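Local coordinates for protein probable enoyl-CoA hydratase/isomerase (PDB 3SWX) that probably acts on enoyl-CoA thioesters as a hydratase or isomerase, as a member of the crotonase-like family, at residues I13-G17 against Y18-I22; G90-P93 against W94-G98. One frame throughout, in Å; residues are numbered along the deposited sequence.

How the contacts relate
Contact 1 closes the N-terminal beta hairpin at the edge of the six-stranded sheet, whereas contact 2 folds a loop between helix 76-81 and strand 105-109 nearer the middle of the chain. They share no strand or helix, their centres lie 21 Å apart, and their nearest atoms are about 9 Å apart. Helix 35-50 is a common neighbour: Ile13, Leu20 and Ile22 pack on it from contact 1, and Ile91, Pro93 and Trp94 from contact 2. Contact 1 is partly buried and rests on paired backbone bonds, with its arginines toward the surface. Contact 2 is mostly buried, and side-chain amides do much of the bonding there.

Contact 1 (I13-G17 against Y18-I22); sequences IRRDG and YVLVI
Arg14 and Val21 are joined by two backbone hydrogen bonds, Arg14 N to Val21 O at 3.0 Å and Val21 N to Arg14 O at 2.8 Å. Two residues on, Asp16 and Val19 repeat the exchange: Asp16 N points almost straight at Val19 O (2.9 Å, 174° at the hydrogen), and Val19 N returns the bond to Asp16 O (3.0 Å). This second pair closes a type II' turn, with Gly17 at positive phi in its first corner. Val21 O takes a further bond from a water, which in turn accepts from Arg14 NE (2.9 Å) in the guanidinium plane. A bend at chi3 (-85°) brings the Arg14 head back over its neighbour strand, where NH2 passes Val21 CG1 at 4.1 Å and bonds to Tyr60 OH. On the other face, Leu20 has CG anti to its backbone N (chi1 -166°), and its CD1 touches both Ile13 CG2 (4.0 Å) and Arg15 CG (4.1 Å). Ile13 also runs alongside Ile22, pointing the same way. The extended Arg15 carries its charge on to a salt bridge with Asp51, and Gln202 NE2 gives Asp16 O a second donor. In this antiparallel hairpin the main chain thus pairs with itself, while the guanidinium groups are paired outside it, Arg14 with Tyr60 on strand 56-61 and Arg15 with Asp51 just after helix 35-50.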
# COMPACT_ATOMS: atom_id res chain seq x y z
N ILE B 13 3.57 31.62 13.13
CA ILE B 13 3.12 31.62 11.76
C ILE B 13 3.87 32.64 10.91
O ILE B 13 4.05 33.79 11.32
CB ILE B 13 1.59 31.85 11.70
CG1 ILE B 13 0.88 30.60 12.25
CG2 ILE B 13 1.15 32.18 10.26
CD1 ILE B 13 -0.49 30.33 11.69
N ARG B 14 4.31 32.21 9.73
CA ARG B 14 4.90 33.10 8.76
C ARG B 14 4.40 32.71 7.39
O ARG B 14 3.92 31.58 7.20
CB ARG B 14 6.43 32.98 8.77
CG ARG B 14 7.09 33.33 10.09
CD ARG B 14 8.54 32.89 10.10
NE ARG B 14 8.69 31.49 10.48
CZ ARG B 14 9.81 30.78 10.36
NH1 ARG B 14 10.90 31.31 9.83
NH2 ARG B 14 9.84 29.52 10.75
N ARG B 15 4.55 33.65 6.44
CA ARG B 15 4.25 33.43 5.02
C ARG B 15 5.48 33.67 4.17
O ARG B 15 6.17 34.66 4.34
CB ARG B 15 3.22 34.41 4.52
CG ARG B 15 1.83 34.16 4.94
CD ARG B 15 0.91 34.94 4.02
NE ARG B 15 -0.48 34.82 4.45
CZ ARG B 15 -1.53 34.97 3.64
NH1 ARG B 15 -1.38 35.22 2.34
NH2 ARG B 15 -2.74 34.85 4.14
N ASP B 16 5.71 32.76 3.24
CA ASP B 16 6.76 32.87 2.26
C ASP B 16 6.07 32.75 0.91
O ASP B 16 5.94 31.66 0.33
CB ASP B 16 7.78 31.74 2.50
CG ASP B 16 8.97 31.79 1.55
OD1 ASP B 16 9.12 32.78 0.82
OD2 ASP B 16 9.75 30.80 1.57
N GLY B 17 5.58 33.90 0.45
CA GLY B 17 4.81 33.99 -0.80
C GLY B 17 3.51 33.20 -0.71
O GLY B 17 2.67 33.45 0.13
N TYR B 18 3.38 32.20 -1.57
CA TYR B 18 2.21 31.32 -1.59
C TYR B 18 2.24 30.22 -0.52
O TYR B 18 1.32 29.42 -0.41
CB TYR B 18 2.10 30.64 -2.95
CG TYR B 18 1.90 31.55 -4.13
CD1 TYR B 18 0.78 32.35 -4.24
CD2 TYR B 18 2.82 31.57 -5.18
CE1 TYR B 18 0.57 33.17 -5.35
CE2 TYR B 18 2.63 32.39 -6.30
CZ TYR B 18 1.50 33.18 -6.38
OH TYR B 18 1.31 33.99 -7.48
N VAL B 19 3.31 30.16 0.28
CA VAL B 19 3.47 29.06 1.22
C VAL B 19 3.25 29.54 2.65
O VAL B 19 3.88 30.51 3.07
CB VAL B 19 4.86 28.42 1.10
CG1 VAL B 19 5.07 27.36 2.20
CG2 VAL B 19 5.05 27.81 -0.27
N LEU B 20 2.37 28.86 3.39
CA LEU B 20 2.18 29.10 4.82
C LEU B 20 3.12 28.22 5.63
O LEU B 20 3.24 27.01 5.36
CB LEU B 20 0.75 28.79 5.23
CG LEU B 20 0.30 29.29 6.61
CD1 LEU B 20 0.24 30.80 6.60
CD2 LEU B 20 -1.09 28.73 6.92
N VAL B 21 3.78 28.80 6.62
CA VAL B 21 4.71 28.07 7.48
C VAL B 21 4.22 28.19 8.93
O VAL B 21 4.21 29.26 9.51
CB VAL B 21 6.17 28.60 7.33
CG1 VAL B 21 7.15 27.79 8.16
CG2 VAL B 21 6.62 28.58 5.87
N ILE B 22 3.81 27.06 9.50
CA ILE B 22 3.24 27.02 10.83
C ILE B 22 4.17 26.25 11.71
O ILE B 22 4.51 25.09 11.41
CB ILE B 22 1.88 26.28 10.86
CG1 ILE B 22 0.88 26.94 9.89
CG2 ILE B 22 1.33 26.21 12.31
CD1 ILE B 22 -0.33 26.02 9.55
O HOH W 1 6.47 29.73 11.22

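Contact 2 (G90-P93 against W94-G98); sequences GINP and WQVDG. With EDO (1,2-ethanediol), chain D.
Asn92 to Gln95 form a type I beta turn, closed by Gln95 N bonding to Asn92 O at 2.8 Å. The Asn92 side chain works both ways. With CG anti to the backbone N (chi1 -176°), its OD1 accepts from Trp94 N at 2.9 Å, forming an Asx turn in which the N-H comes from above the amide plane, and lies in plane at the indole edge, 3.4 Å from CE3. Its ND2 donates nearly straight to Asp97 OD2 (2.9 Å, 170°), within its own amide plane but above that of the carboxylate. A second bond from ND2 goes to O1 of a 1,2-ethanediol, likely a leftover of crystallisation. Pro93 lays CB and CG obliquely against the benzo part of the indole, CB 3.8 Å from CE3; Phe33 meets that ring edge-to-face, and Leu116 O accepts from NE1. The Gln95 side chain runs out extended beside the turn, and its NE2 donates to Pro93 O at 3.2 Å, while OE1 accepts from Leu101 N. Both ends of the Asn92 and Gln95 amides are therefore bonded, which fixes their rotation and satisfies polar groups in a largely buried loop; the carboxylate of Asp97 would probably strengthen the Asn92 N-H bond.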
# COMPACT_ATOMS: atom_id res chain seq x y z
N GLY B 90 -12.60 25.97 12.20
CA GLY B 90 -11.38 25.18 12.13
C GLY B 90 -11.61 23.90 11.36
O GLY B 90 -12.72 23.61 10.92
N ILE B 91 -10.53 23.13 11.18
CA ILE B 91 -10.62 21.76 10.72
C ILE B 91 -9.72 20.90 11.60
O ILE B 91 -8.61 21.30 11.92
CB ILE B 91 -10.18 21.62 9.24
CG1 ILE B 91 -10.35 20.17 8.79
CG2 ILE B 91 -8.70 22.09 9.02
CD1 ILE B 91 -10.14 19.99 7.29
N ASN B 92 -10.21 19.73 12.02
CA ASN B 92 -9.40 18.82 12.80
C ASN B 92 -8.07 18.58 12.06
O ASN B 92 -8.07 18.09 10.93
CB ASN B 92 -10.16 17.50 13.08
CG ASN B 92 -9.40 16.57 13.97
OD1 ASN B 92 -8.19 16.66 14.10
ND2 ASN B 92 -10.09 15.62 14.57
N PRO B 93 -6.94 18.96 12.67
CA PRO B 93 -5.66 18.79 11.98
C PRO B 93 -5.37 17.34 11.58
O PRO B 93 -4.74 17.13 10.56
CB PRO B 93 -4.63 19.29 13.00
CG PRO B 93 -5.40 20.27 13.85
CD PRO B 93 -6.78 19.63 13.97
N TRP B 94 -5.87 16.38 12.37
CA TRP B 94 -5.75 14.95 12.04
C TRP B 94 -6.77 14.48 10.99
O TRP B 94 -6.64 13.36 10.46
CB TRP B 94 -5.83 14.10 13.33
CG TRP B 94 -4.60 14.29 14.14
CD1 TRP B 94 -3.49 13.53 14.14
CD2 TRP B 94 -4.34 15.38 15.03
NE1 TRP B 94 -2.54 14.06 15.00
CE2 TRP B 94 -3.05 15.20 15.56
CE3 TRP B 94 -5.09 16.49 15.46
CZ2 TRP B 94 -2.49 16.09 16.48
CZ3 TRP B 94 -4.52 17.38 16.37
CH2 TRP B 94 -3.24 17.17 16.87
N GLN B 95 -7.75 15.32 10.68
CA GLN B 95 -8.64 15.11 9.53
C GLN B 95 -9.30 13.71 9.53
O GLN B 95 -9.36 13.04 8.50
CB GLN B 95 -7.89 15.39 8.24
CG GLN B 95 -7.28 16.80 8.16
CD GLN B 95 -6.32 16.97 7.01
OE1 GLN B 95 -6.69 16.83 5.85
NE2 GLN B 95 -5.06 17.24 7.33
N VAL B 96 -9.81 13.33 10.68
CA VAL B 96 -10.51 12.06 10.89
C VAL B 96 -11.98 12.24 11.31
O VAL B 96 -12.57 11.30 11.83
CB VAL B 96 -9.81 11.23 11.98
CG1 VAL B 96 -8.52 10.66 11.48
CG2 VAL B 96 -9.60 12.06 13.25
N ASP B 97 -12.57 13.42 11.10
CA ASP B 97 -13.97 13.64 11.43
C ASP B 97 -14.83 13.78 10.18
O ASP B 97 -15.95 14.20 10.27
CB ASP B 97 -14.16 14.89 12.31
CG ASP B 97 -13.45 14.79 13.65
OD1 ASP B 97 -13.34 13.67 14.20
OD2 ASP B 97 -13.00 15.83 14.16
N GLY B 98 -14.31 13.40 9.02
CA GLY B 98 -15.09 13.43 7.79
C GLY B 98 -14.71 14.58 6.86
O GLY B 98 -15.29 14.73 5.79
C1 EDO D . -7.91 13.83 17.45
O1 EDO D . -9.28 13.77 16.98
C2 EDO D . -7.74 14.85 18.59
O2 EDO D . -8.96 15.10 19.31